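Local coordinates for protein PipY (Synechococcus elongatus, PDB 5NLC) that probably takes part in pyridoxal 5'-phosphate homeostasis as a pyridoxal phosphate-binding protein of the YggS/PROSC family, at residues A[18-24]-A[206-212]; A[8-12]-A[38-42]; A[66-72]-A[84-90]. All coordinates share one frame. Residues are numbered along the deposited sequence.

Contact 1: A[18-24]-A[206-212]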
ATOM      1  N   SER A  18      -2.761  15.775  -3.228  1.00 28.36           N
ATOM      2  CA  SER A  18      -1.891  14.725  -3.779  1.00 27.24           C
ATOM      3  C   SER A  18      -1.783  13.432  -2.891  1.00 25.31           C
ATOM      4  O   SER A  18      -1.245  12.378  -3.336  1.00 23.66           O
ATOM      5  CB  SER A  18      -0.512  15.322  -4.046  1.00 27.91           C
ATOM      6  OG  SER A  18       0.236  15.616  -2.864  1.00 27.23           O
ATOM      7  N   VAL A  19      -2.250  13.513  -1.645  1.00 23.13           N
ATOM      8  CA  VAL A  19      -2.147  12.395  -0.705  1.00 22.57           C
ATOM      9  C   VAL A  19      -3.514  11.756  -0.483  1.00 22.04           C
ATOM     10  O   VAL A  19      -4.445  12.440  -0.107  1.00 22.41           O
ATOM     11  CB  VAL A  19      -1.621  12.874   0.680  1.00 23.43           C
ATOM     12  CG1 VAL A  19      -1.469  11.724   1.682  1.00 23.66           C
ATOM     13  CG2 VAL A  19      -0.274  13.574   0.483  1.00 25.40           C
ATOM     14  N   GLN A  20      -3.562  10.439  -0.564  1.00 21.67           N
ATOM     15  CA  GLN A  20      -4.747   9.683  -0.183  1.00 22.53           C
ATOM     16  C   GLN A  20      -4.478   8.887   1.069  1.00 21.49           C
ATOM     17  O   GLN A  20      -3.450   8.249   1.258  1.00 19.32           O
ATOM     18  CB  GLN A  20      -5.201   8.812  -1.361  1.00 24.38           C
ATOM     19  CG  GLN A  20      -5.861   9.630  -2.458  1.00 27.23           C
ATOM     20  CD  GLN A  20      -7.216  10.281  -1.998  1.00 32.38           C
ATOM     21  OE1 GLN A  20      -8.056   9.653  -1.335  1.00 34.55           O
ATOM     22  NE2 GLN A  20      -7.393  11.557  -2.322  1.00 34.84           N
ATOM     23  N   LEU A  21      -5.428   8.978   1.951  1.00 20.77           N
ATOM     24  CA  LEU A  21      -5.391   8.262   3.176  1.00 21.29           C
ATOM     25  C   LEU A  21      -6.052   6.897   3.031  1.00 19.54           C
ATOM     26  O   LEU A  21      -7.189   6.805   2.525  1.00 18.87           O
ATOM     27  CB  LEU A  21      -6.220   9.138   4.122  1.00 23.80           C
ATOM     28  CG  LEU A  21      -6.313   8.753   5.519  1.00 27.33           C
ATOM     29  CD1 LEU A  21      -6.509  10.075   6.258  1.00 30.79           C
ATOM     30  CD2 LEU A  21      -7.467   7.778   5.752  1.00 28.56           C
ATOM     31  N   ILE A  22      -5.379   5.853   3.486  1.00 18.40           N
ATOM     32  CA  ILE A  22      -5.940   4.508   3.551  1.00 17.39           C
ATOM     33  C   ILE A  22      -6.332   4.273   5.016  1.00 17.09           C
ATOM     34  O   ILE A  22      -5.478   4.361   5.916  1.00 17.69           O
ATOM     35  CB  ILE A  22      -4.944   3.426   3.106  1.00 17.46           C
ATOM     36  CG1 ILE A  22      -4.574   3.631   1.657  1.00 17.54           C
ATOM     37  CG2 ILE A  22      -5.556   2.014   3.288  1.00 17.44           C
ATOM     38  CD1 ILE A  22      -3.340   2.845   1.236  1.00 18.36           C
ATOM     39  N   ALA A  23      -7.631   4.075   5.260  1.00 15.76           N
ATOM     40  CA  ALA A  23      -8.101   3.787   6.585  1.00 16.22           C
ATOM     41  C   ALA A  23      -7.814   2.321   6.937  1.00 16.42           C
ATOM     42  O   ALA A  23      -8.346   1.400   6.322  1.00 16.40           O
ATOM     43  CB  ALA A  23      -9.570   4.091   6.742  1.00 15.92           C
ATOM     44  N   VAL A  24      -6.925   2.120   7.878  1.00 17.28           N
ATOM     45  CA  VAL A  24      -6.503   0.788   8.308  1.00 18.56           C
ATOM     46  C   VAL A  24      -7.571   0.236   9.258  1.00 19.45           C
ATOM     47  O   VAL A  24      -7.692   0.709  10.386  1.00 18.33           O
ATOM     48  CB  VAL A  24      -5.113   0.762   8.946  1.00 20.01           C
ATOM     49  CG1 VAL A  24      -4.787  -0.665   9.386  1.00 21.27           C
ATOM     50  CG2 VAL A  24      -4.069   1.313   7.993  1.00 20.35           C
ATOM     51  N   ALA A 206       4.913  11.350  -0.168  1.00 16.65           N
ATOM     52  CA  ALA A 206       3.963  10.180  -0.125  1.00 16.39           C
ATOM     53  C   ALA A 206       2.687  10.470  -0.874  1.00 17.05           C
ATOM     54  O   ALA A 206       2.130  11.588  -0.794  1.00 17.33           O
ATOM     55  CB  ALA A 206       3.577   9.795   1.310  1.00 16.21           C
ATOM     56  N   THR A 207       2.195   9.494  -1.574  1.00 16.55           N
ATOM     57  CA  THR A 207       0.870   9.591  -2.157  1.00 17.74           C
ATOM     58  C   THR A 207      -0.185   8.726  -1.441  1.00 18.57           C
ATOM     59  O   THR A 207      -1.378   8.951  -1.640  1.00 20.74           O
ATOM     60  CB  THR A 207       0.897   9.247  -3.640  1.00 18.99           C
ATOM     61  OG1 THR A 207       1.324   7.891  -3.817  1.00 18.54           O
ATOM     62  CG2 THR A 207       1.846  10.267  -4.454  1.00 19.72           C
ATOM     63  N   TRP A 208       0.222   7.705  -0.704  1.00 17.76           N
ATOM     64  CA  TRP A 208      -0.697   6.865   0.048  1.00 18.32           C
ATOM     65  C   TRP A 208      -0.161   6.820   1.460  1.00 17.40           C
ATOM     66  O   TRP A 208       0.966   6.387   1.615  1.00 17.84           O
ATOM     67  CB  TRP A 208      -0.689   5.415  -0.457  1.00 18.69           C
ATOM     68  CG  TRP A 208      -1.303   5.153  -1.776  1.00 20.12           C
ATOM     69  CD1 TRP A 208      -0.638   4.694  -2.874  1.00 21.96           C
ATOM     70  CD2 TRP A 208      -2.712   5.139  -2.128  1.00 20.76           C
ATOM     71  NE1 TRP A 208      -1.532   4.399  -3.884  1.00 23.80           N
ATOM     72  CE2 TRP A 208      -2.804   4.719  -3.478  1.00 22.44           C
ATOM     73  CE3 TRP A 208      -3.880   5.458  -1.463  1.00 21.45           C
ATOM     74  CZ2 TRP A 208      -4.027   4.650  -4.160  1.00 23.43           C
ATOM     75  CZ3 TRP A 208      -5.130   5.351  -2.140  1.00 21.37           C
ATOM     76  CH2 TRP A 208      -5.179   4.997  -3.470  1.00 22.87           C
ATOM     77  N   ILE A 209      -0.932   7.252   2.463  1.00 17.36           N
ATOM     78  CA  ILE A 209      -0.574   7.037   3.844  1.00 17.81           C
ATOM     79  C   ILE A 209      -1.579   6.096   4.541  1.00 18.22           C
ATOM     80  O   ILE A 209      -2.700   5.950   4.081  1.00 18.79           O
ATOM     81  CB  ILE A 209      -0.440   8.352   4.649  1.00 18.11           C
ATOM     82  CG1 ILE A 209      -1.765   9.119   4.704  1.00 18.67           C
ATOM     83  CG2 ILE A 209       0.640   9.212   4.002  1.00 18.90           C
ATOM     84  CD1 ILE A 209      -1.756  10.299   5.618  1.00 19.21           C
ATOM     85  N   ARG A 210      -1.175   5.541   5.660  1.00 19.08           N
ATOM     86  CA  ARG A 210      -1.914   4.456   6.368  1.00 20.38           C
ATOM     87  C   ARG A 210      -2.226   4.909   7.755  1.00 20.89           C
ATOM     88  O   ARG A 210      -1.303   5.047   8.561  1.00 20.34           O
ATOM     89  CB  ARG A 210      -1.068   3.143   6.527  1.00 22.00           C
ATOM     90  CG  ARG A 210      -0.457   2.659   5.290  1.00 23.69           C
ATOM     91  CD  ARG A 210       0.352   1.352   5.368  1.00 24.61           C
ATOM     92  NE  ARG A 210       1.577   1.319   6.171  1.00 24.20           N
ATOM     93  CZ  ARG A 210       2.730   1.877   5.822  1.00 25.11           C
ATOM     94  NH1 ARG A 210       2.838   2.615   4.711  1.00 26.72           N
ATOM     95  NH2 ARG A 210       3.788   1.706   6.591  1.00 26.24           N
ATOM     96  N   VAL A 211      -3.500   5.102   8.081  1.00 21.05           N
ATOM     97  CA  VAL A 211      -3.863   5.561   9.414  1.00 22.91           C
ATOM     98  C   VAL A 211      -5.017   4.731   9.966  1.00 23.27           C
ATOM     99  O   VAL A 211      -5.900   4.352   9.221  1.00 22.11           O
ATOM    100  CB  VAL A 211      -4.262   7.051   9.379  1.00 26.04           C
ATOM    101  CG1 VAL A 211      -3.090   7.931   8.983  1.00 25.71           C
ATOM    102  CG2 VAL A 211      -5.336   7.265   8.326  1.00 28.20           C
ATOM    103  N   GLY A 212      -4.957   4.426  11.261  1.00 23.23           N
ATOM    104  CA  GLY A 212      -5.860   3.463  11.859  1.00 24.74           C
ATOM    105  C   GLY A 212      -6.673   4.141  12.940  1.00 26.84           C
ATOM    106  O   GLY A 212      -7.717   4.728  12.687  1.00 24.20           O
TER
HETATM  107  O   HOH W   1       2.263  13.901  -2.266  1.00 26.06           O
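Here the modified TIM barrel closes: its first strand, 20-24, lies parallel to its last, 208-211. Five staggered backbone bonds join them. Q20 N donates to T207 O (2.9 Å), I209 N to Q20 O (3.0 Å), I22 N to I209 O (2.7 Å), V211 N to I22 O (3.0 Å) and V24 N to V211 O (2.8 Å), so Q20 and I22 use both N and O on this one neighbour. The intervening residues bond the other way: A23 pairs with H43 and G45 of the next strand, L21 O accepts from Q41 NE2, and W208 pairs with L190 and M192. T207 OG1 is satisfied outside, by E189 and the backbone of L190.

The CA-to-CB bonds of Q20, I22, W208 and R210 point to the inner face, though the ends of Q20 and R210 lead away from the partner strand. The broad indole of W208 fills space there, its CE3 3.7 Å from I22 CG1, and it meets the rings of H43, H68, W87 and H89 edge-to-face. On the outer face, branched aliphatics suit the layer between sheet and helices: L21 CG lies 3.3 Å from V211 CG2, while I209 and V211 reach W198. The C-terminal strand ends carry the cofactor site, as they do the active sites of TIM barrels: R210 and G212 bind pyridoxal 5'-phosphate, absent from this model, and V24 lies near K26, the predicted cofactor lysine. At the far end, S18 OG and A206 O share one water, 2.7 Å from each.

Contact 2: A[8-12]-A[38-42]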
ATOM      1  N   LEU A   8     -11.973  12.155  10.510  1.00 26.20           N
ATOM      2  CA  LEU A   8     -11.664  12.164   9.072  1.00 26.96           C
ATOM      3  C   LEU A   8     -11.526  13.606   8.557  1.00 26.91           C
ATOM      4  O   LEU A   8     -10.627  13.886   7.782  1.00 27.39           O
ATOM      5  CB  LEU A   8     -12.728  11.428   8.230  1.00 27.29           C
ATOM      6  CG  LEU A   8     -12.395  11.382   6.738  1.00 28.50           C
ATOM      7  CD1 LEU A   8     -11.084  10.642   6.514  1.00 29.12           C
ATOM      8  CD2 LEU A   8     -13.449  10.680   5.899  1.00 30.16           C
ATOM      9  N   ALA A   9     -12.425  14.497   8.942  1.00 27.51           N
ATOM     10  CA  ALA A   9     -12.358  15.915   8.544  1.00 28.70           C
ATOM     11  C   ALA A   9     -11.062  16.610   8.960  1.00 29.87           C
ATOM     12  O   ALA A   9     -10.516  17.509   8.244  1.00 29.63           O
ATOM     13  CB  ALA A   9     -13.518  16.688   9.127  1.00 30.05           C
ATOM     14  N   SER A  10     -10.615  16.251  10.152  1.00 30.14           N
ATOM     15  CA  SER A  10      -9.436  16.842  10.720  1.00 31.35           C
ATOM     16  C   SER A  10      -8.232  16.370   9.952  1.00 30.12           C
ATOM     17  O   SER A  10      -7.371  17.185   9.557  1.00 28.54           O
ATOM     18  CB  SER A  10      -9.365  16.533  12.208  1.00 33.66           C
ATOM     19  OG  SER A  10      -8.185  17.036  12.721  1.00 36.21           O
ATOM     20  N   LEU A  11      -8.157  15.066   9.695  1.00 27.32           N
ATOM     21  CA  LEU A  11      -7.057  14.550   8.887  1.00 27.29           C
ATOM     22  C   LEU A  11      -7.029  15.097   7.497  1.00 26.90           C
ATOM     23  O   LEU A  11      -5.957  15.562   7.017  1.00 25.81           O
ATOM     24  CB  LEU A  11      -7.134  13.066   8.801  1.00 26.72           C
ATOM     25  CG  LEU A  11      -6.839  12.363  10.081  1.00 27.36           C
ATOM     26  CD1 LEU A  11      -7.551  11.004  10.119  1.00 28.08           C
ATOM     27  CD2 LEU A  11      -5.350  12.208  10.189  1.00 27.91           C
ATOM     28  N   ARG A  12      -8.172  15.063   6.823  1.00 27.84           N
ATOM     29  CA  ARG A  12      -8.209  15.594   5.457  1.00 31.05           C
ATOM     30  C   ARG A  12      -7.798  17.091   5.416  1.00 32.34           C
ATOM     31  O   ARG A  12      -7.196  17.520   4.434  1.00 32.99           O
ATOM     32  CB  ARG A  12      -9.584  15.418   4.814  1.00 32.42           C
ATOM     33  CG  ARG A  12      -9.866  13.980   4.493  1.00 34.25           C
ATOM     34  CD  ARG A  12     -11.305  13.830   3.994  1.00 37.43           C
ATOM     35  NE  ARG A  12     -11.456  12.558   3.261  1.00 39.44           N
ATOM     36  CZ  ARG A  12     -12.501  12.201   2.492  1.00 40.40           C
ATOM     37  NH1 ARG A  12     -13.563  13.009   2.319  1.00 41.33           N
ATOM     38  NH2 ARG A  12     -12.483  10.997   1.903  1.00 38.58           N
ATOM     39  N   ALA A  38     -19.775   6.646   5.166  1.00 18.64           N
ATOM     40  CA  ALA A  38     -20.758   7.711   5.182  1.00 19.94           C
ATOM     41  C   ALA A  38     -20.099   9.044   5.342  1.00 20.05           C
ATOM     42  O   ALA A  38     -20.600  10.011   4.869  1.00 21.60           O
ATOM     43  CB  ALA A  38     -21.722   7.475   6.347  1.00 19.87           C
ATOM     44  N   ALA A  39     -18.975   9.088   6.029  1.00 19.81           N
ATOM     45  CA  ALA A  39     -18.226  10.344   6.185  1.00 20.52           C
ATOM     46  C   ALA A  39     -17.369  10.688   4.979  1.00 21.14           C
ATOM     47  O   ALA A  39     -16.806  11.766   4.971  1.00 21.90           O
ATOM     48  CB  ALA A  39     -17.328  10.268   7.407  1.00 19.97           C
ATOM     49  N   GLY A  40     -17.277   9.812   3.989  1.00 20.38           N
ATOM     50  CA  GLY A  40     -16.586  10.101   2.735  1.00 21.34           C
ATOM     51  C   GLY A  40     -15.361   9.185   2.480  1.00 21.14           C
ATOM     52  O   GLY A  40     -14.712   9.306   1.427  1.00 20.67           O
ATOM     53  N   GLN A  41     -15.028   8.275   3.411  1.00 19.36           N
ATOM     54  CA  GLN A  41     -13.871   7.427   3.198  1.00 19.06           C
ATOM     55  C   GLN A  41     -14.169   6.310   2.214  1.00 18.89           C
ATOM     56  O   GLN A  41     -15.247   5.647   2.302  1.00 19.34           O
ATOM     57  CB  GLN A  41     -13.400   6.855   4.514  1.00 18.80           C
ATOM     58  CG  GLN A  41     -12.090   6.087   4.490  1.00 18.28           C
ATOM     59  CD  GLN A  41     -10.894   6.919   4.125  1.00 18.75           C
ATOM     60  OE1 GLN A  41     -10.894   8.135   4.367  1.00 20.99           O
ATOM     61  NE2 GLN A  41      -9.851   6.287   3.509  1.00 17.62           N
ATOM     62  N   ARG A  42     -13.194   6.048   1.302  1.00 18.42           N
ATOM     63  CA  ARG A  42     -13.297   5.017   0.288  1.00 18.68           C
ATOM     64  C   ARG A  42     -12.218   3.983   0.255  1.00 17.84           C
ATOM     65  O   ARG A  42     -12.458   2.850  -0.212  1.00 17.57           O
ATOM     66  CB  ARG A  42     -13.402   5.642  -1.105  1.00 20.65           C
ATOM     67  CG  ARG A  42     -14.644   6.545  -1.249  1.00 21.12           C
ATOM     68  CD  ARG A  42     -15.917   5.781  -1.292  1.00 22.36           C
ATOM     69  NE  ARG A  42     -17.106   6.657  -1.401  1.00 23.93           N
ATOM     70  CZ  ARG A  42     -17.764   7.225  -0.394  1.00 23.70           C
ATOM     71  NH1 ARG A  42     -17.377   7.084   0.859  1.00 22.41           N
ATOM     72  NH2 ARG A  42     -18.841   7.946  -0.662  1.00 25.07           N
TER
HETATM   73  O   HOH W   2     -10.078  10.062   2.869  1.00 29.69           O
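Two backbones that never touch directly face each other here: a turn of helix 4-14, with R12 N bonded to L8 O at 2.9 Å, and the Schellman motif that ends helix 30-38. The nearest CA atoms, L8 and A39, are 7.4 Å apart, so side chains from the N-terminal helix must bridge the gap. G40 turns the chain with phi 117°, psi -2°, a conformation in which a CB would be jammed against the preceding carbonyl; it would also clash with R12 NH1, so glycine fits doubly.

L8 supplies the apolar part. Its CD2 reaches A39 CB at 4.2 Å, a small side chain that lets the helix come close, and its CD1 lies 3.3 Å from Q41 OE1. R12, long enough to span the rest, extends its guanidinium so that NH2 donates to G40 O at 2.8 Å, an acceptor near the guanidinium plane. The amide of Q41 works in two directions: NE2 donates to H43 O and L21 O in the barrel wall, while OE1 faces the N-terminal helix. One water finishes the link, accepting from R12 NH2 at 2.8 Å and donating to Q41 OE1 at 2.6 Å.

Contact 3: A[66-72]-A[84-90]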
ATOM      1  N   THR A  66     -12.429   0.805  -2.177  1.00 21.40           N
ATOM      2  CA  THR A  66     -11.203   0.257  -2.643  1.00 19.76           C
ATOM      3  C   THR A  66     -10.425  -0.417  -1.482  1.00 18.87           C
ATOM      4  O   THR A  66     -10.172   0.241  -0.459  1.00 17.50           O
ATOM      5  CB  THR A  66     -10.372   1.367  -3.267  1.00 20.13           C
ATOM      6  OG1 THR A  66     -11.077   1.915  -4.356  1.00 20.06           O
ATOM      7  CG2 THR A  66      -9.061   0.895  -3.768  1.00 19.89           C
ATOM      8  N   TRP A  67     -10.128  -1.738  -1.627  1.00 17.98           N
ATOM      9  CA  TRP A  67      -9.421  -2.497  -0.620  1.00 18.20           C
ATOM     10  C   TRP A  67      -7.918  -2.614  -0.948  1.00 17.25           C
ATOM     11  O   TRP A  67      -7.540  -3.008  -2.084  1.00 17.00           O
ATOM     12  CB  TRP A  67      -9.966  -3.910  -0.548  1.00 19.13           C
ATOM     13  CG  TRP A  67     -11.349  -3.977   0.109  1.00 21.02           C
ATOM     14  CD1 TRP A  67     -12.568  -4.069  -0.513  1.00 22.94           C
ATOM     15  CD2 TRP A  67     -11.610  -3.889   1.477  1.00 22.41           C
ATOM     16  NE1 TRP A  67     -13.577  -4.064   0.420  1.00 24.10           N
ATOM     17  CE2 TRP A  67     -13.010  -3.980   1.658  1.00 23.81           C
ATOM     18  CE3 TRP A  67     -10.793  -3.758   2.609  1.00 22.50           C
ATOM     19  CZ2 TRP A  67     -13.617  -3.955   2.954  1.00 25.11           C
ATOM     20  CZ3 TRP A  67     -11.430  -3.772   3.900  1.00 24.46           C
ATOM     21  CH2 TRP A  67     -12.801  -3.811   4.038  1.00 23.82           C
ATOM     22  N   HIS A  68      -7.123  -2.378   0.070  1.00 16.55           N
ATOM     23  CA  HIS A  68      -5.658  -2.333  -0.010  1.00 16.11           C
ATOM     24  C   HIS A  68      -5.103  -3.390   0.930  1.00 16.51           C
ATOM     25  O   HIS A  68      -5.481  -3.400   2.135  1.00 16.92           O
ATOM     26  CB  HIS A  68      -5.169  -0.968   0.474  1.00 15.81           C
ATOM     27  CG  HIS A  68      -5.559   0.179  -0.410  1.00 15.67           C
ATOM     28  ND1 HIS A  68      -4.674   0.773  -1.270  1.00 15.39           N
ATOM     29  CD2 HIS A  68      -6.726   0.826  -0.583  1.00 16.15           C
ATOM     30  CE1 HIS A  68      -5.288   1.721  -1.956  1.00 15.63           C
ATOM     31  NE2 HIS A  68      -6.521   1.820  -1.511  1.00 15.88           N
ATOM     32  N   LEU A  69      -4.204  -4.254   0.450  1.00 16.05           N
ATOM     33  CA  LEU A  69      -3.500  -5.158   1.300  1.00 16.52           C
ATOM     34  C   LEU A  69      -2.167  -4.529   1.647  1.00 16.89           C
ATOM     35  O   LEU A  69      -1.368  -4.181   0.786  1.00 16.18           O
ATOM     36  CB  LEU A  69      -3.319  -6.538   0.601  1.00 17.06           C
ATOM     37  CG  LEU A  69      -2.450  -7.525   1.354  1.00 17.49           C
ATOM     38  CD1 LEU A  69      -3.097  -7.859   2.689  1.00 18.68           C
ATOM     39  CD2 LEU A  69      -2.280  -8.801   0.568  1.00 17.79           C
ATOM     40  N   LEU A  70      -1.914  -4.402   2.953  1.00 17.58           N
ATOM     41  CA  LEU A  70      -0.811  -3.659   3.432  1.00 18.88           C
ATOM     42  C   LEU A  70       0.303  -4.492   4.059  1.00 20.19           C
ATOM     43  O   LEU A  70       1.370  -3.949   4.310  1.00 21.52           O
ATOM     44  CB  LEU A  70      -1.320  -2.654   4.461  1.00 18.85           C
ATOM     45  CG  LEU A  70      -2.352  -1.641   3.960  1.00 19.06           C
ATOM     46  CD1 LEU A  70      -2.822  -0.809   5.158  1.00 20.43           C
ATOM     47  CD2 LEU A  70      -1.819  -0.835   2.825  1.00 19.76           C
ATOM     48  N   GLY A  71       0.051  -5.727   4.443  1.00 21.27           N
ATOM     49  CA  GLY A  71       1.041  -6.497   5.136  1.00 21.94           C
ATOM     50  C   GLY A  71       1.584  -7.605   4.258  1.00 22.83           C
ATOM     51  O   GLY A  71       1.220  -7.733   3.086  1.00 21.37           O
ATOM     52  N   LYS A  72       2.379  -8.455   4.891  1.00 24.06           N
ATOM     53  CA  LYS A  72       3.178  -9.502   4.220  1.00 25.21           C
ATOM     54  C   LYS A  72       2.236 -10.440   3.490  1.00 23.67           C
ATOM     55  O   LYS A  72       1.257 -10.863   4.045  1.00 23.36           O
ATOM     56  CB  LYS A  72       3.953 -10.270   5.290  1.00 29.70           C
ATOM     57  CG  LYS A  72       4.629 -11.581   4.902  1.00 32.68           C
ATOM     58  CD  LYS A  72       5.777 -11.339   3.939  1.00 35.03           C
ATOM     59  CE  LYS A  72       6.446 -12.692   3.593  1.00 37.76           C
ATOM     60  NZ  LYS A  72       7.500 -12.545   2.564  1.00 38.85           N
ATOM     61  N   HIS A  84      -9.536 -10.639  -3.886  1.00 23.70           N
ATOM     62  CA  HIS A  84     -10.152  -9.789  -2.888  1.00 23.13           C
ATOM     63  C   HIS A  84      -9.605  -8.371  -2.781  1.00 21.45           C
ATOM     64  O   HIS A  84     -10.237  -7.607  -2.143  1.00 21.97           O
ATOM     65  CB  HIS A  84     -10.109 -10.460  -1.507  1.00 23.78           C
ATOM     66  CG  HIS A  84     -10.981 -11.676  -1.445  1.00 25.98           C
ATOM     67  ND1 HIS A  84     -12.306 -11.621  -1.069  1.00 26.91           N
ATOM     68  CD2 HIS A  84     -10.738 -12.954  -1.813  1.00 26.72           C
ATOM     69  CE1 HIS A  84     -12.842 -12.830  -1.226  1.00 28.87           C
ATOM     70  NE2 HIS A  84     -11.899 -13.662  -1.628  1.00 27.60           N
ATOM     71  N   PHE A  85      -8.435  -8.047  -3.314  1.00 19.85           N
ATOM     72  CA  PHE A  85      -7.875  -6.722  -3.124  1.00 18.78           C
ATOM     73  C   PHE A  85      -7.763  -6.002  -4.455  1.00 18.26           C
ATOM     74  O   PHE A  85      -7.398  -6.573  -5.476  1.00 19.60           O
ATOM     75  CB  PHE A  85      -6.534  -6.841  -2.414  1.00 18.96           C
ATOM     76  CG  PHE A  85      -6.679  -7.200  -0.931  1.00 18.94           C
ATOM     77  CD1 PHE A  85      -6.871  -6.209   0.009  1.00 19.43           C
ATOM     78  CD2 PHE A  85      -6.622  -8.491  -0.519  1.00 19.58           C
ATOM     79  CE1 PHE A  85      -7.041  -6.513   1.351  1.00 19.63           C
ATOM     80  CE2 PHE A  85      -6.780  -8.841   0.807  1.00 20.54           C
ATOM     81  CZ  PHE A  85      -6.983  -7.852   1.758  1.00 20.74           C
ATOM     82  N   ASP A  86      -7.969  -4.720  -4.435  1.00 17.61           N
ATOM     83  CA  ASP A  86      -7.751  -3.831  -5.574  1.00 17.53           C
ATOM     84  C   ASP A  86      -6.257  -3.413  -5.697  1.00 17.25           C
ATOM     85  O   ASP A  86      -5.736  -3.311  -6.793  1.00 18.13           O
ATOM     86  CB  ASP A  86      -8.653  -2.594  -5.363  1.00 17.94           C
ATOM     87  CG  ASP A  86     -10.120  -2.987  -5.272  1.00 19.20           C
ATOM     88  OD1 ASP A  86     -10.553  -3.577  -6.296  1.00 18.99           O
ATOM     89  OD2 ASP A  86     -10.752  -2.850  -4.189  1.00 19.78           O
ATOM     90  N   TRP A  87      -5.630  -3.169  -4.559  1.00 16.85           N
ATOM     91  CA  TRP A  87      -4.244  -2.776  -4.395  1.00 16.72           C
ATOM     92  C   TRP A  87      -3.541  -3.743  -3.475  1.00 16.69           C
ATOM     93  O   TRP A  87      -4.087  -4.113  -2.378  1.00 16.70           O
ATOM     94  CB  TRP A  87      -4.093  -1.386  -3.732  1.00 17.71           C
ATOM     95  CG  TRP A  87      -4.357  -0.236  -4.639  1.00 18.44           C
ATOM     96  CD1 TRP A  87      -5.560   0.222  -4.982  1.00 18.89           C
ATOM     97  CD2 TRP A  87      -3.400   0.604  -5.303  1.00 19.15           C
ATOM     98  NE1 TRP A  87      -5.454   1.275  -5.851  1.00 19.44           N
ATOM     99  CE2 TRP A  87      -4.131   1.544  -6.044  1.00 19.89           C
ATOM    100  CE3 TRP A  87      -2.007   0.639  -5.359  1.00 18.99           C
ATOM    101  CZ2 TRP A  87      -3.521   2.491  -6.881  1.00 20.05           C
ATOM    102  CZ3 TRP A  87      -1.396   1.644  -6.133  1.00 19.46           C
ATOM    103  CH2 TRP A  87      -2.145   2.493  -6.919  1.00 19.79           C
ATOM    104  N   ILE A  88      -2.324  -4.119  -3.870  1.00 15.99           N
ATOM    105  CA  ILE A  88      -1.457  -4.912  -3.010  1.00 16.38           C
ATOM    106  C   ILE A  88      -0.165  -4.141  -2.867  1.00 16.56           C
ATOM    107  O   ILE A  88       0.550  -3.969  -3.857  1.00 17.08           O
ATOM    108  CB  ILE A  88      -1.217  -6.327  -3.601  1.00 16.82           C
ATOM    109  CG1 ILE A  88      -2.528  -7.041  -3.802  1.00 17.23           C
ATOM    110  CG2 ILE A  88      -0.206  -7.065  -2.721  1.00 17.34           C
ATOM    111  CD1 ILE A  88      -2.417  -8.331  -4.579  1.00 17.33           C
ATOM    112  N   HIS A  89       0.122  -3.636  -1.649  1.00 16.87           N
ATOM    113  CA  HIS A  89       1.287  -2.741  -1.430  1.00 16.95           C
ATOM    114  C   HIS A  89       2.574  -3.459  -1.115  1.00 17.67           C
ATOM    115  O   HIS A  89       3.635  -2.868  -1.205  1.00 19.80           O
ATOM    116  CB  HIS A  89       0.987  -1.732  -0.317  1.00 17.17           C
ATOM    117  CG  HIS A  89      -0.108  -0.779  -0.662  1.00 17.59           C
ATOM    118  ND1 HIS A  89       0.115   0.576  -0.764  1.00 17.95           N
ATOM    119  CD2 HIS A  89      -1.437  -0.966  -0.919  1.00 17.37           C
ATOM    120  CE1 HIS A  89      -1.030   1.180  -1.060  1.00 18.86           C
ATOM    121  NE2 HIS A  89      -1.990   0.276  -1.149  1.00 17.35           N
ATOM    122  N   SER A  90       2.542  -4.742  -0.797  1.00 17.61           N
ATOM    123  CA  SER A  90       3.644  -5.391  -0.169  1.00 17.74           C
ATOM    124  C   SER A  90       4.285  -6.356  -1.117  1.00 17.53           C
ATOM    125  O   SER A  90       4.630  -7.482  -0.743  1.00 18.46           O
ATOM    126  CB  SER A  90       3.126  -6.136   1.050  1.00 19.03           C
ATOM    127  OG  SER A  90       1.973  -6.940   0.722  1.00 19.54           O
TER
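H68 lies over the five-membered ring of W87 in an offset stack, centroids 4.4 Å apart and planes at 16°, and the same imidazole shares a hydrogen bond between its ND1 and H89 NE2 (2.7 Å). Flat rings able both to stack and to bond suit the crowded barrel interior, where these three form an aromatic cluster. L70 CD2 sits over the face of the H89 ring, 4.0 Å from its centroid, in a CH-pi contact; the L70 side chain also comes within about 4 Å of those of N47 and R210, which bind pyridoxal 5'-phosphate.

Beneath the rings, parallel strands 66-69 and 87-90 are held by W87 N to W67 O (3.1 Å), L69 N to W87 O (2.8 Å) and H89 N to L69 O (2.9 Å). W67 O also accepts from D86 N (2.9 Å). Just before the second strand begins, the D86 carboxylate stands in for a backbone acceptor: its OD2 takes W67 N at 2.9 Å. At the other end S90 OG donates to G71 O (2.6 Å), extending the join beyond the first strand.

On the outer face L69 CB rests on the F85 ring, 3.6 Å from its centroid. This is the join of a beta-alpha-beta crossover through helix 78-84. L69 and F85 pack against helix 49-56, W87 and I88 against strand 112-116, and W67 against strand 43-46, while inside, H68, W87 and H89 meet the W208 ring of strand 208-211 edge-to-face.

How the contacts relate
From the N terminus, helix 4-14 opens contact 2 and strand 20-24 then opens contact 1. Contact 2 closes first, at 38-42, so the two cross: contact 2 ties the N-terminal helix to the exit of the first crossover helix, 30-38, while contact 1 stays open. Contact 3 follows contact 2 in series, opening and closing within one beta-alpha-beta unit, and is nested inside the long loop that contact 1 closes only at 206-212, joining first strand to last. The three also touch: L21 CD1 packs on L11 CB (4.0 Å) between contacts 1 and 2, R42 O meets T66 N (2.8 Å) between 2 and 3, and I22 CD1 lies against H68 ND1 (3.5 Å) between 1 and 3.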